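PDB 3A72: Exo-arabinanase from Penicillium chrysogenum, which hydrolyses alpha-1,5-linked L-arabinan, probably from the chain ends, in a sugar-binding pocket occupied here by arabinobiose. Local coordinates for residues A[145-151]-A[165-171]; A[50-54]-A[66-71]; A[256-262]-A[302-306]; A[310-316]-A[331-337]. The contacts are given in a common frame with arbitrary orientation. Numbering follows the deposited sequence.

Interaction 1 of 4, residues A[145-151]-A[165-171]; sequences GLTPVWE and YSDQRDN. With AHR (alpha-L-arabinofuranose), chain B.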
# COMPACT_ATOMS: atom_id res chain seq x y z
N GLY A 145 -5.01 -13.25 18.77
CA GLY A 145 -4.15 -13.64 19.86
C GLY A 145 -2.69 -13.53 19.59
O GLY A 145 -1.89 -13.42 20.52
N LEU A 146 -2.32 -13.60 18.30
CA LEU A 146 -0.96 -13.35 17.89
C LEU A 146 -0.71 -11.84 17.87
O LEU A 146 -1.63 -11.02 17.90
CB LEU A 146 -0.73 -13.96 16.52
CG LEU A 146 -1.03 -15.45 16.43
CD1 LEU A 146 -0.69 -15.96 15.03
CD2 LEU A 146 -0.33 -16.23 17.50
N THR A 147 0.60 -11.47 17.83
CA THR A 147 0.97 -10.08 17.93
C THR A 147 1.79 -9.51 16.77
O THR A 147 2.62 -8.62 17.00
CB THR A 147 1.75 -9.86 19.25
OG1 THR A 147 2.92 -10.68 19.25
CG2 THR A 147 0.90 -10.18 20.47
N PRO A 148 1.57 -9.90 15.51
CA PRO A 148 2.34 -9.28 14.41
C PRO A 148 1.98 -7.82 14.16
O PRO A 148 0.93 -7.31 14.53
CB PRO A 148 1.92 -10.13 13.18
CG PRO A 148 0.51 -10.58 13.53
CD PRO A 148 0.62 -10.89 14.99
N VAL A 149 2.89 -7.19 13.42
CA VAL A 149 2.66 -5.93 12.76
C VAL A 149 2.71 -6.16 11.25
O VAL A 149 3.37 -7.11 10.77
CB VAL A 149 3.66 -4.85 13.17
CG1 VAL A 149 3.51 -4.53 14.65
CG2 VAL A 149 5.10 -5.24 12.84
N TRP A 150 2.03 -5.30 10.48
CA TRP A 150 1.86 -5.53 9.05
C TRP A 150 1.72 -4.23 8.26
O TRP A 150 1.18 -3.23 8.75
CB TRP A 150 0.62 -6.28 8.82
CG TRP A 150 0.10 -7.43 9.61
CD1 TRP A 150 -0.85 -7.40 10.58
CD2 TRP A 150 0.44 -8.82 9.41
NE1 TRP A 150 -1.07 -8.66 10.98
CE2 TRP A 150 -0.35 -9.57 10.29
CE3 TRP A 150 1.34 -9.47 8.58
CZ2 TRP A 150 -0.31 -10.94 10.33
CZ3 TRP A 150 1.37 -10.87 8.60
CH2 TRP A 150 0.54 -11.57 9.48
N GLU A 151 2.04 -4.28 6.97
CA GLU A 151 1.41 -3.40 5.96
C GLU A 151 1.74 -1.90 6.15
O GLU A 151 0.83 -1.07 6.23
CB GLU A 151 -0.08 -3.63 5.90
CG GLU A 151 -0.45 -5.06 5.47
CD GLU A 151 -1.66 -5.63 6.14
OE1 GLU A 151 -2.31 -5.03 7.00
OE2 GLU A 151 -2.04 -6.83 5.77
N TYR A 165 0.34 1.57 9.91
CA TYR A 165 0.46 0.10 9.75
C TYR A 165 -0.62 -0.55 10.58
O TYR A 165 -1.32 0.07 11.38
CB TYR A 165 1.86 -0.40 10.07
CG TYR A 165 2.38 -0.11 11.47
CD1 TYR A 165 2.24 -1.06 12.47
CD2 TYR A 165 3.02 1.08 11.80
CE1 TYR A 165 2.72 -0.81 13.74
CE2 TYR A 165 3.51 1.32 13.04
CZ TYR A 165 3.36 0.39 14.02
OH TYR A 165 3.82 0.65 15.29
N SER A 166 -0.81 -1.86 10.32
CA SER A 166 -1.73 -2.69 11.05
C SER A 166 -1.02 -3.36 12.23
O SER A 166 0.14 -3.77 12.07
CB SER A 166 -2.35 -3.75 10.16
OG SER A 166 -2.89 -3.20 8.98
N ASP A 167 -1.70 -3.47 13.37
CA ASP A 167 -1.05 -3.86 14.60
C ASP A 167 -1.88 -4.87 15.35
O ASP A 167 -3.05 -4.58 15.66
CB ASP A 167 -0.83 -2.62 15.45
CG ASP A 167 0.06 -2.77 16.64
OD1 ASP A 167 0.59 -3.90 16.85
OD2 ASP A 167 0.27 -1.78 17.36
N GLN A 168 -1.34 -6.03 15.68
CA GLN A 168 -1.97 -7.00 16.52
C GLN A 168 -1.39 -7.04 17.94
O GLN A 168 -1.79 -7.90 18.74
CB GLN A 168 -1.92 -8.40 15.90
CG GLN A 168 -2.80 -8.53 14.65
CD GLN A 168 -2.94 -9.94 14.18
OE1 GLN A 168 -3.17 -10.92 15.01
NE2 GLN A 168 -2.95 -10.17 12.95
N ARG A 169 -0.47 -6.14 18.29
CA ARG A 169 0.21 -6.27 19.56
C ARG A 169 -0.69 -5.98 20.77
O ARG A 169 -0.41 -6.48 21.86
CB ARG A 169 1.46 -5.39 19.60
CG ARG A 169 2.55 -5.84 18.70
CD ARG A 169 3.70 -4.88 18.49
NE ARG A 169 3.17 -3.63 17.95
CZ ARG A 169 3.90 -2.58 17.67
NH1 ARG A 169 5.21 -2.57 17.74
NH2 ARG A 169 3.22 -1.51 17.35
N ASP A 170 -1.76 -5.20 20.61
CA ASP A 170 -2.68 -5.00 21.75
C ASP A 170 -3.74 -6.10 21.80
O ASP A 170 -4.94 -5.86 21.76
CB ASP A 170 -3.28 -3.64 21.67
CG ASP A 170 -3.92 -3.08 22.96
OD1 ASP A 170 -3.78 -3.80 23.97
OD2 ASP A 170 -4.50 -1.94 22.80
N ASN A 171 -3.24 -7.33 21.91
CA ASN A 171 -4.05 -8.54 21.69
C ASN A 171 -4.97 -8.82 22.86
O ASN A 171 -5.90 -9.57 22.80
CB ASN A 171 -3.12 -9.74 21.41
CG ASN A 171 -2.11 -10.03 22.48
OD1 ASN A 171 -1.61 -9.25 23.27
ND2 ASN A 171 -1.65 -11.27 22.54
O5 AHR B . -2.10 -11.44 6.03
C5 AHR B . -2.06 -10.27 6.90
C4 AHR B . -3.46 -9.77 7.09
O4 AHR B . -3.91 -9.23 5.84
C3 AHR B . -3.56 -8.63 8.09
O3 AHR B . -3.76 -9.16 9.41
C2 AHR B . -4.78 -7.84 7.57
O2 AHR B . -4.69 -6.43 7.81
C1 AHR B . -4.86 -8.18 6.09
O1 AHR B . -6.15 -8.77 5.77
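A hydrogen bond from Ser-166 OG to Glu-151 OE1 (2.8 Å) joins two strands where they help line a sugar pocket. They are the innermost pair, 149-157 and 160-167, of one four-stranded blade of a six-bladed beta-propeller, and pocket residues gathered at the end of such a hairpin illustrate how propellers build their sites. The same Glu-151 OE1 lies 2.9 Å from arabinofuranose O2; Gln-176 and Glu-223 also bind this sugar. A second strong polar group, local to 165-171, is the salt bridge of Arg-169 NE to Asp-167 OD1 (2.8 Å), where OD1 also closes an Asx turn by accepting from Arg-169 N (2.9 Å). Between the antiparallel backbones, Trp-150 and Ser-166 form a hydrogen-bonded pair, with Trp-150 N to Ser-166 O and Ser-166 N to Trp-150 O both 2.9 Å. Gln-168 N to Pro-148 O (2.8 Å) continues the pairing past the strand ends, and Asn-171 ND2 reaches Gly-145 O (3.0 Å) in the flanking loops. On the face shared by Val-149 and Asp-167, Val-149 CG1 covers the Arg-169 guanidinium and meets Tyr-165 CE1 at 3.9 Å. On the other face, the Trp-150 ring underlies the sugar, whose O3 is 3.2 Å from Trp-150 NE1.

Interaction 2 of 4, residues A[50-54]-A[66-71]; sequences VYFPI and EISRVH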
# COMPACT_ATOMS: atom_id res chain seq x y z
N VAL A 50 14.88 -14.17 1.20
CA VAL A 50 14.09 -13.40 0.24
C VAL A 50 14.44 -11.90 0.34
O VAL A 50 14.91 -11.37 1.36
CB VAL A 50 12.59 -13.64 0.43
CG1 VAL A 50 12.20 -15.05 0.02
CG2 VAL A 50 12.13 -13.30 1.87
N TYR A 51 14.17 -11.21 -0.79
CA TYR A 51 14.47 -9.81 -0.97
C TYR A 51 13.32 -9.13 -1.68
O TYR A 51 12.46 -9.81 -2.27
CB TYR A 51 15.83 -9.65 -1.79
CG TYR A 51 15.71 -10.39 -3.12
CD1 TYR A 51 15.09 -9.85 -4.24
CD2 TYR A 51 16.20 -11.67 -3.26
CE1 TYR A 51 14.95 -10.52 -5.42
CE2 TYR A 51 16.07 -12.36 -4.45
CZ TYR A 51 15.44 -11.78 -5.54
OH TYR A 51 15.32 -12.49 -6.70
N PHE A 52 13.33 -7.81 -1.73
CA PHE A 52 12.38 -7.06 -2.56
C PHE A 52 13.06 -6.59 -3.85
O PHE A 52 13.99 -5.80 -3.80
CB PHE A 52 11.80 -5.88 -1.83
CG PHE A 52 10.95 -6.21 -0.63
CD1 PHE A 52 9.93 -7.17 -0.69
CD2 PHE A 52 11.15 -5.54 0.58
CE1 PHE A 52 9.15 -7.44 0.43
CE2 PHE A 52 10.36 -5.79 1.67
CZ PHE A 52 9.37 -6.75 1.60
N PRO A 53 12.61 -7.07 -5.01
CA PRO A 53 13.18 -6.63 -6.28
C PRO A 53 12.67 -5.24 -6.61
O PRO A 53 11.56 -4.91 -6.29
CB PRO A 53 12.67 -7.65 -7.29
CG PRO A 53 11.39 -8.14 -6.70
CD PRO A 53 11.55 -8.08 -5.20
N ILE A 54 13.52 -4.48 -7.33
CA ILE A 54 13.14 -3.13 -7.77
C ILE A 54 13.24 -3.12 -9.27
O ILE A 54 14.35 -3.25 -9.82
CB ILE A 54 14.03 -2.07 -7.13
CG1 ILE A 54 14.08 -2.12 -5.62
CG2 ILE A 54 13.62 -0.68 -7.62
CD1 ILE A 54 12.77 -1.85 -4.93
N GLU A 66 14.86 -5.01 -14.13
CA GLU A 66 15.35 -4.99 -12.75
C GLU A 66 16.56 -4.08 -12.64
O GLU A 66 17.52 -4.19 -13.44
CB GLU A 66 15.69 -6.44 -12.35
CG GLU A 66 16.02 -6.53 -10.83
CD GLU A 66 16.10 -7.94 -10.31
OE1 GLU A 66 16.68 -8.77 -10.98
OE2 GLU A 66 15.60 -8.32 -9.22
N ILE A 67 16.55 -3.21 -11.64
CA ILE A 67 17.67 -2.33 -11.38
C ILE A 67 18.40 -2.61 -10.07
O ILE A 67 19.58 -2.28 -9.97
CB ILE A 67 17.28 -0.85 -11.48
CG1 ILE A 67 16.25 -0.38 -10.46
CG2 ILE A 67 16.80 -0.52 -12.89
CD1 ILE A 67 16.17 1.14 -10.31
N SER A 68 17.74 -3.19 -9.09
CA SER A 68 18.38 -3.47 -7.77
C SER A 68 17.46 -4.43 -7.03
O SER A 68 16.34 -4.75 -7.46
CB SER A 68 18.61 -2.22 -6.99
OG SER A 68 17.36 -1.62 -6.63
N ARG A 69 17.98 -4.88 -5.89
CA ARG A 69 17.24 -5.68 -4.92
C ARG A 69 17.52 -5.16 -3.52
O ARG A 69 18.67 -4.79 -3.23
CB ARG A 69 17.65 -7.17 -5.02
CG ARG A 69 17.31 -7.78 -6.35
CD ARG A 69 17.97 -9.15 -6.48
NE ARG A 69 17.62 -9.68 -7.77
CZ ARG A 69 17.96 -10.85 -8.26
NH1 ARG A 69 18.66 -11.66 -7.49
NH2 ARG A 69 17.56 -11.20 -9.46
N VAL A 70 16.49 -5.11 -2.69
CA VAL A 70 16.66 -4.70 -1.29
C VAL A 70 16.74 -5.99 -0.47
O VAL A 70 15.76 -6.74 -0.37
CB VAL A 70 15.57 -3.77 -0.81
CG1 VAL A 70 16.00 -3.16 0.54
CG2 VAL A 70 15.30 -2.64 -1.84
N HIS A 71 17.93 -6.24 0.10
CA HIS A 71 18.17 -7.42 0.90
C HIS A 71 18.10 -7.09 2.39
O HIS A 71 18.31 -5.95 2.83
CB HIS A 71 19.56 -7.98 0.60
CG HIS A 71 19.76 -8.42 -0.78
ND1 HIS A 71 19.46 -9.66 -1.25
CD2 HIS A 71 20.26 -7.74 -1.82
CE1 HIS A 71 19.78 -9.70 -2.57
NE2 HIS A 71 20.26 -8.58 -2.92
O HOH W 1 14.64 -10.85 -8.75
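Strands 52-54 and 66-70 run antiparallel, their axes 4.6 Å apart at closest approach. Phe-52 and Val-70 form a hydrogen-bonded pair, with Phe-52 N to Val-70 O at 3.0 Å and Val-70 N to Phe-52 O at 2.8 Å. Pro-53, which lacks an amide proton, falls opposite Arg-69 at a non-hydrogen-bonded position, so the pairing loses nothing. Farther along, Ile-54 N donates to Ser-68 O (2.8 Å), while Ile-54 O accepts from Ile-67 N (2.9 Å) and, weakly, from Ser-68 N (3.5 Å). One face packs Ile-54 CG1 on Val-70 CG2 (4.0 Å), and Trp-128, from the next blade, covers both residues. On the Pro-53 face, Arg-69 CD sits 3.8 Å from the Tyr-51 ring centroid in a CH-pi contact, its guanidinium held by Glu-66 through Arg-69 NE to Glu-66 OE2 (2.8 Å). A water bridges Tyr-51 OH and Glu-66 OE2, 2.7 Å from each. Ile-67 and Ser-68 both facing Ile-54 make a classic beta bulge, here in the hairpin that forms the outer edge of a propeller blade.

Interaction 3 of 4, residues A[256-262]-A[302-306]; sequences LVVSSGT and EWTEI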
# COMPACT_ATOMS: atom_id res chain seq x y z
N LEU A 256 -17.85 2.83 2.43
CA LEU A 256 -17.87 3.23 1.02
C LEU A 256 -19.08 2.58 0.36
O LEU A 256 -19.17 1.34 0.33
CB LEU A 256 -16.53 2.86 0.37
CG LEU A 256 -16.25 3.38 -1.01
CD1 LEU A 256 -14.76 3.34 -1.29
CD2 LEU A 256 -17.00 2.61 -2.12
N VAL A 257 -19.99 3.38 -0.21
CA VAL A 257 -21.18 2.90 -0.85
C VAL A 257 -21.10 3.20 -2.35
O VAL A 257 -20.78 4.36 -2.73
CB VAL A 257 -22.44 3.52 -0.24
CG1 VAL A 257 -23.70 3.04 -0.98
CG2 VAL A 257 -22.48 3.19 1.28
N VAL A 258 -21.37 2.18 -3.15
CA VAL A 258 -21.25 2.26 -4.59
C VAL A 258 -22.66 2.36 -5.18
O VAL A 258 -23.56 1.61 -4.78
CB VAL A 258 -20.50 1.03 -5.12
CG1 VAL A 258 -20.24 1.14 -6.64
CG2 VAL A 258 -19.19 0.87 -4.41
N SER A 259 -22.86 3.28 -6.14
CA SER A 259 -24.21 3.51 -6.66
C SER A 259 -24.81 2.31 -7.39
O SER A 259 -26.03 2.21 -7.48
CB SER A 259 -24.25 4.76 -7.51
OG SER A 259 -23.45 4.53 -8.67
N SER A 260 -23.99 1.38 -7.89
CA SER A 260 -24.45 0.16 -8.53
C SER A 260 -24.91 -0.91 -7.56
O SER A 260 -25.52 -1.88 -7.98
CB SER A 260 -23.30 -0.44 -9.37
OG SER A 260 -22.27 -0.81 -8.44
N GLY A 261 -24.56 -0.78 -6.28
CA GLY A 261 -24.80 -1.81 -5.30
C GLY A 261 -23.67 -2.76 -5.07
O GLY A 261 -23.72 -3.55 -4.13
N THR A 262 -22.61 -2.71 -5.87
CA THR A 262 -21.42 -3.53 -5.57
C THR A 262 -20.93 -3.14 -4.19
O THR A 262 -20.88 -1.96 -3.83
CB THR A 262 -20.36 -3.27 -6.62
OG1 THR A 262 -20.88 -3.72 -7.87
CG2 THR A 262 -19.04 -3.96 -6.34
N GLU A 302 -22.25 8.75 -3.11
CA GLU A 302 -21.96 7.39 -3.52
C GLU A 302 -20.86 7.41 -4.58
O GLU A 302 -20.61 8.40 -5.28
CB GLU A 302 -23.19 6.70 -4.06
CG GLU A 302 -24.25 6.54 -2.98
CD GLU A 302 -25.53 5.95 -3.39
OE1 GLU A 302 -25.72 5.81 -4.63
OE2 GLU A 302 -26.43 5.71 -2.49
N TRP A 303 -20.20 6.27 -4.72
CA TRP A 303 -19.11 6.06 -5.63
C TRP A 303 -19.60 5.42 -6.91
O TRP A 303 -20.53 4.61 -6.91
CB TRP A 303 -18.06 5.12 -4.95
CG TRP A 303 -17.42 5.81 -3.79
CD1 TRP A 303 -18.05 6.19 -2.62
CD2 TRP A 303 -16.05 6.23 -3.68
NE1 TRP A 303 -17.13 6.84 -1.79
CE2 TRP A 303 -15.91 6.86 -2.44
CE3 TRP A 303 -14.93 6.11 -4.54
CZ2 TRP A 303 -14.70 7.40 -2.02
CZ3 TRP A 303 -13.73 6.65 -4.12
CH2 TRP A 303 -13.63 7.27 -2.88
N THR A 304 -18.96 5.79 -8.03
CA THR A 304 -19.30 5.26 -9.33
C THR A 304 -18.35 4.14 -9.69
O THR A 304 -17.12 4.33 -9.71
CB THR A 304 -19.24 6.32 -10.41
OG1 THR A 304 -20.16 7.38 -10.06
CG2 THR A 304 -19.67 5.77 -11.78
N GLU A 305 -18.89 2.96 -9.98
CA GLU A 305 -18.11 1.81 -10.44
C GLU A 305 -17.84 1.97 -11.93
O GLU A 305 -18.77 2.18 -12.72
CB GLU A 305 -18.88 0.54 -10.18
CG GLU A 305 -18.07 -0.72 -10.41
CD GLU A 305 -18.69 -2.00 -9.86
OE1 GLU A 305 -19.93 -1.97 -9.63
OE2 GLU A 305 -17.99 -2.99 -9.70
N ILE A 306 -16.56 1.84 -12.32
CA ILE A 306 -16.17 1.96 -13.72
C ILE A 306 -15.38 0.75 -14.13
O ILE A 306 -14.71 0.09 -13.29
CB ILE A 306 -15.34 3.25 -13.99
CG1 ILE A 306 -13.97 3.26 -13.34
CG2 ILE A 306 -16.14 4.49 -13.64
CD1 ILE A 306 -13.06 4.38 -13.78
O HOH W 2 -21.73 2.62 -9.72
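Adjacent blades of a beta-propeller can be joined at their outer rims, and here residues 256-262, which leave the outermost strand 254-255 of one blade, meet the outermost strand of the next. Leu-256 lies over the Trp-303 indole, its CG 3.6 Å from the centroid of the five-membered ring in a CH-pi contact; Trp-303 NE1 is hydrogen-bonded to Tyr-239, in the blade that 256-262 leaves. Val-257 O accepts from Trp-303 N (2.8 Å). The CA-to-CB bond of Val-258 points away overall, yet CG1 touches Glu-305 CB (3.8 Å), and its backbone is bridged to that of Trp-303, a single bridge completed when Ser-259 N donates to Trp-303 O (2.8 Å). A type I turn from Val-258 to Gly-261 follows, closed by Gly-261 N to Val-258 O (3.0 Å); the positive phi of Gly-261 would press any CB against the preceding carbonyl. Between the turn and the strand, a water accepts from Glu-305 N (2.9 Å) and lies 2.8 Å from Ser-259 OG. Ser-260 forms an ST turn by accepting from Thr-262 N. The contact finishes at Glu-305 OE1, which accepts from Ser-260 OG (2.9 Å) and from Thr-262 OG1 (2.7 Å).

Interaction 4 of 4, residues A[310-316]-A[331-337]; sequences EEHGYTR and VNSAGVL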
# COMPACT_ATOMS: atom_id res chain seq x y z
N GLU A 310 -7.23 -3.99 -16.06
CA GLU A 310 -6.31 -4.78 -15.25
C GLU A 310 -7.09 -5.78 -14.40
O GLU A 310 -8.13 -5.44 -13.85
CB GLU A 310 -5.52 -3.87 -14.36
CG GLU A 310 -4.50 -4.55 -13.49
CD GLU A 310 -3.34 -5.14 -14.23
OE1 GLU A 310 -3.04 -4.86 -15.38
OE2 GLU A 310 -2.67 -5.98 -13.50
N GLU A 311 -6.57 -6.99 -14.31
CA GLU A 311 -7.21 -8.00 -13.48
C GLU A 311 -7.31 -7.57 -12.04
O GLU A 311 -6.54 -6.73 -11.55
CB GLU A 311 -6.40 -9.29 -13.58
CG GLU A 311 -5.00 -9.21 -12.98
CD GLU A 311 -4.18 -10.50 -13.16
OE1 GLU A 311 -4.43 -11.27 -14.13
OE2 GLU A 311 -3.27 -10.73 -12.33
N HIS A 312 -8.27 -8.16 -11.34
CA HIS A 312 -8.33 -8.00 -9.90
C HIS A 312 -7.12 -8.66 -9.24
O HIS A 312 -6.57 -9.63 -9.75
CB HIS A 312 -9.62 -8.55 -9.31
CG HIS A 312 -9.61 -9.98 -9.01
ND1 HIS A 312 -9.74 -10.96 -9.89
CD2 HIS A 312 -9.41 -10.58 -7.79
CE1 HIS A 312 -9.66 -12.15 -9.29
NE2 HIS A 312 -9.47 -11.93 -8.00
N GLY A 313 -6.73 -8.14 -8.08
CA GLY A 313 -5.69 -8.79 -7.31
C GLY A 313 -5.63 -8.21 -5.92
O GLY A 313 -6.14 -7.15 -5.62
N TYR A 314 -4.89 -8.96 -5.06
CA TYR A 314 -4.75 -8.59 -3.67
C TYR A 314 -3.95 -7.29 -3.52
O TYR A 314 -2.86 -7.14 -4.10
CB TYR A 314 -4.02 -9.69 -2.94
CG TYR A 314 -3.85 -9.51 -1.44
CD1 TYR A 314 -4.94 -9.40 -0.60
CD2 TYR A 314 -2.59 -9.46 -0.90
CE1 TYR A 314 -4.81 -9.22 0.74
CE2 TYR A 314 -2.42 -9.36 0.47
CZ TYR A 314 -3.53 -9.25 1.29
OH TYR A 314 -3.37 -9.19 2.66
N THR A 315 -4.52 -6.35 -2.74
CA THR A 315 -3.96 -5.01 -2.55
C THR A 315 -3.41 -4.39 -3.85
O THR A 315 -2.36 -3.76 -3.90
CB THR A 315 -2.97 -4.99 -1.36
OG1 THR A 315 -2.77 -3.59 -0.98
CG2 THR A 315 -1.64 -5.62 -1.57
N ARG A 316 -4.21 -4.55 -4.92
CA ARG A 316 -3.89 -3.97 -6.21
C ARG A 316 -3.59 -2.49 -6.03
O ARG A 316 -4.34 -1.77 -5.37
CB ARG A 316 -5.05 -4.23 -7.18
CG ARG A 316 -4.76 -3.84 -8.61
CD ARG A 316 -5.88 -4.25 -9.55
NE ARG A 316 -7.08 -3.47 -9.25
CZ ARG A 316 -8.17 -3.49 -9.99
NH1 ARG A 316 -8.23 -4.19 -11.12
NH2 ARG A 316 -9.25 -2.78 -9.64
N VAL A 331 -2.51 0.94 -12.80
CA VAL A 331 -3.22 -0.08 -12.06
C VAL A 331 -2.34 -1.34 -12.10
O VAL A 331 -2.12 -1.90 -13.17
CB VAL A 331 -4.64 -0.36 -12.62
CG1 VAL A 331 -5.37 -1.27 -11.67
CG2 VAL A 331 -5.38 0.92 -12.90
N ASN A 332 -1.80 -1.74 -10.96
CA ASN A 332 -0.68 -2.70 -10.89
C ASN A 332 -1.06 -3.84 -9.98
O ASN A 332 -1.29 -3.61 -8.77
CB ASN A 332 0.52 -1.93 -10.37
CG ASN A 332 1.76 -2.67 -9.99
OD1 ASN A 332 2.08 -3.84 -10.44
ND2 ASN A 332 2.52 -2.13 -9.16
N SER A 333 -1.14 -5.05 -10.51
CA SER A 333 -1.42 -6.24 -9.73
C SER A 333 -0.17 -7.12 -9.61
O SER A 333 0.67 -7.18 -10.52
CB SER A 333 -2.55 -7.08 -10.40
OG SER A 333 -2.84 -8.21 -9.58
N ALA A 334 -0.10 -7.89 -8.51
CA ALA A 334 0.89 -8.95 -8.35
C ALA A 334 0.25 -10.28 -8.09
O ALA A 334 0.94 -11.24 -7.68
CB ALA A 334 1.94 -8.62 -7.29
N GLY A 335 -1.06 -10.42 -8.32
CA GLY A 335 -1.74 -11.68 -8.17
C GLY A 335 -2.66 -11.74 -7.01
O GLY A 335 -2.99 -10.73 -6.38
N VAL A 336 -3.16 -12.95 -6.73
CA VAL A 336 -4.15 -13.20 -5.67
C VAL A 336 -3.50 -14.02 -4.57
O VAL A 336 -2.49 -14.72 -4.76
CB VAL A 336 -5.40 -13.91 -6.23
CG1 VAL A 336 -6.06 -13.03 -7.28
CG2 VAL A 336 -5.06 -15.28 -6.80
N LEU A 337 -4.08 -13.97 -3.36
CA LEU A 337 -3.63 -14.80 -2.25
C LEU A 337 -3.61 -16.27 -2.68
O LEU A 337 -4.57 -16.78 -3.27
CB LEU A 337 -4.62 -14.65 -1.07
CG LEU A 337 -4.47 -13.28 -0.32
CD1 LEU A 337 -5.67 -13.06 0.59
CD2 LEU A 337 -3.18 -13.19 0.50
O HOH W 3 -3.92 -10.36 -9.94
O HOH W 4 -1.15 -9.19 -4.87
O HOH W 5 -2.49 -7.15 -6.91
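This is a buried, water-mediated loop contact within the closing blade of the six-bladed propeller, whose sheet combines strand 6-10 from the N terminus with strands from the C terminus. Residues 310-316 lead into the inner strand 317-320, and 331-337 run out of its neighbour, strand 328-333, so the two flank the same hairpin. A single direct hydrogen bond links them, from Tyr-314 N to Gly-335 O (2.9 Å), and waters extend it: one donates to both Tyr-314 O and Gly-335 O (2.8 Å each), and another joins Tyr-314 O (2.8 Å) to Ala-334 N (3.0 Å). A third accepts from Ser-333 OG (2.4 Å) and donates to Glu-311 OE2 (2.5 Å) and His-312 O (2.8 Å). Such close approach depends on Gly-313, where a CB would clash with Ser-333 OG and Gly-335 O. Val-331 CG1 lies 3.7 Å from both Glu-310 CB and Arg-316 NE, over the guanidinium; Glu-310 is held by Ser-345 and Ser-347, and Arg-316 by Gly-290 and Ser-285 of the preceding blade. Toward the pocket, where Tyr-314 and Leu-337 both touch bound arabinofuranose, Leu-337 CD2 makes a CH-pi contact over the Tyr-314 ring face, 3.9 Å from its centroid.

Overall arrangement
From the N terminus, the four contacts follow one another in series, none crossing or enclosing another, as expected of a propeller built blade by blade. Interaction 2 closes the outer hairpin of the first complete blade, and interaction 1 the inner hairpin of the third. Interaction 3 has the widest span: its 39 intervening residues hold three strands of the fifth blade, and it fastens that blade to the fourth. Interaction 4 follows almost directly in sequence and shapes the closing blade. Interactions 2 and 3 lie on opposite sides of the chain's centre, whereas interactions 1 and 4 meet at the sugar pocket, where Glu-151 OE2 and Tyr-314 OH are 4.1 Å apart.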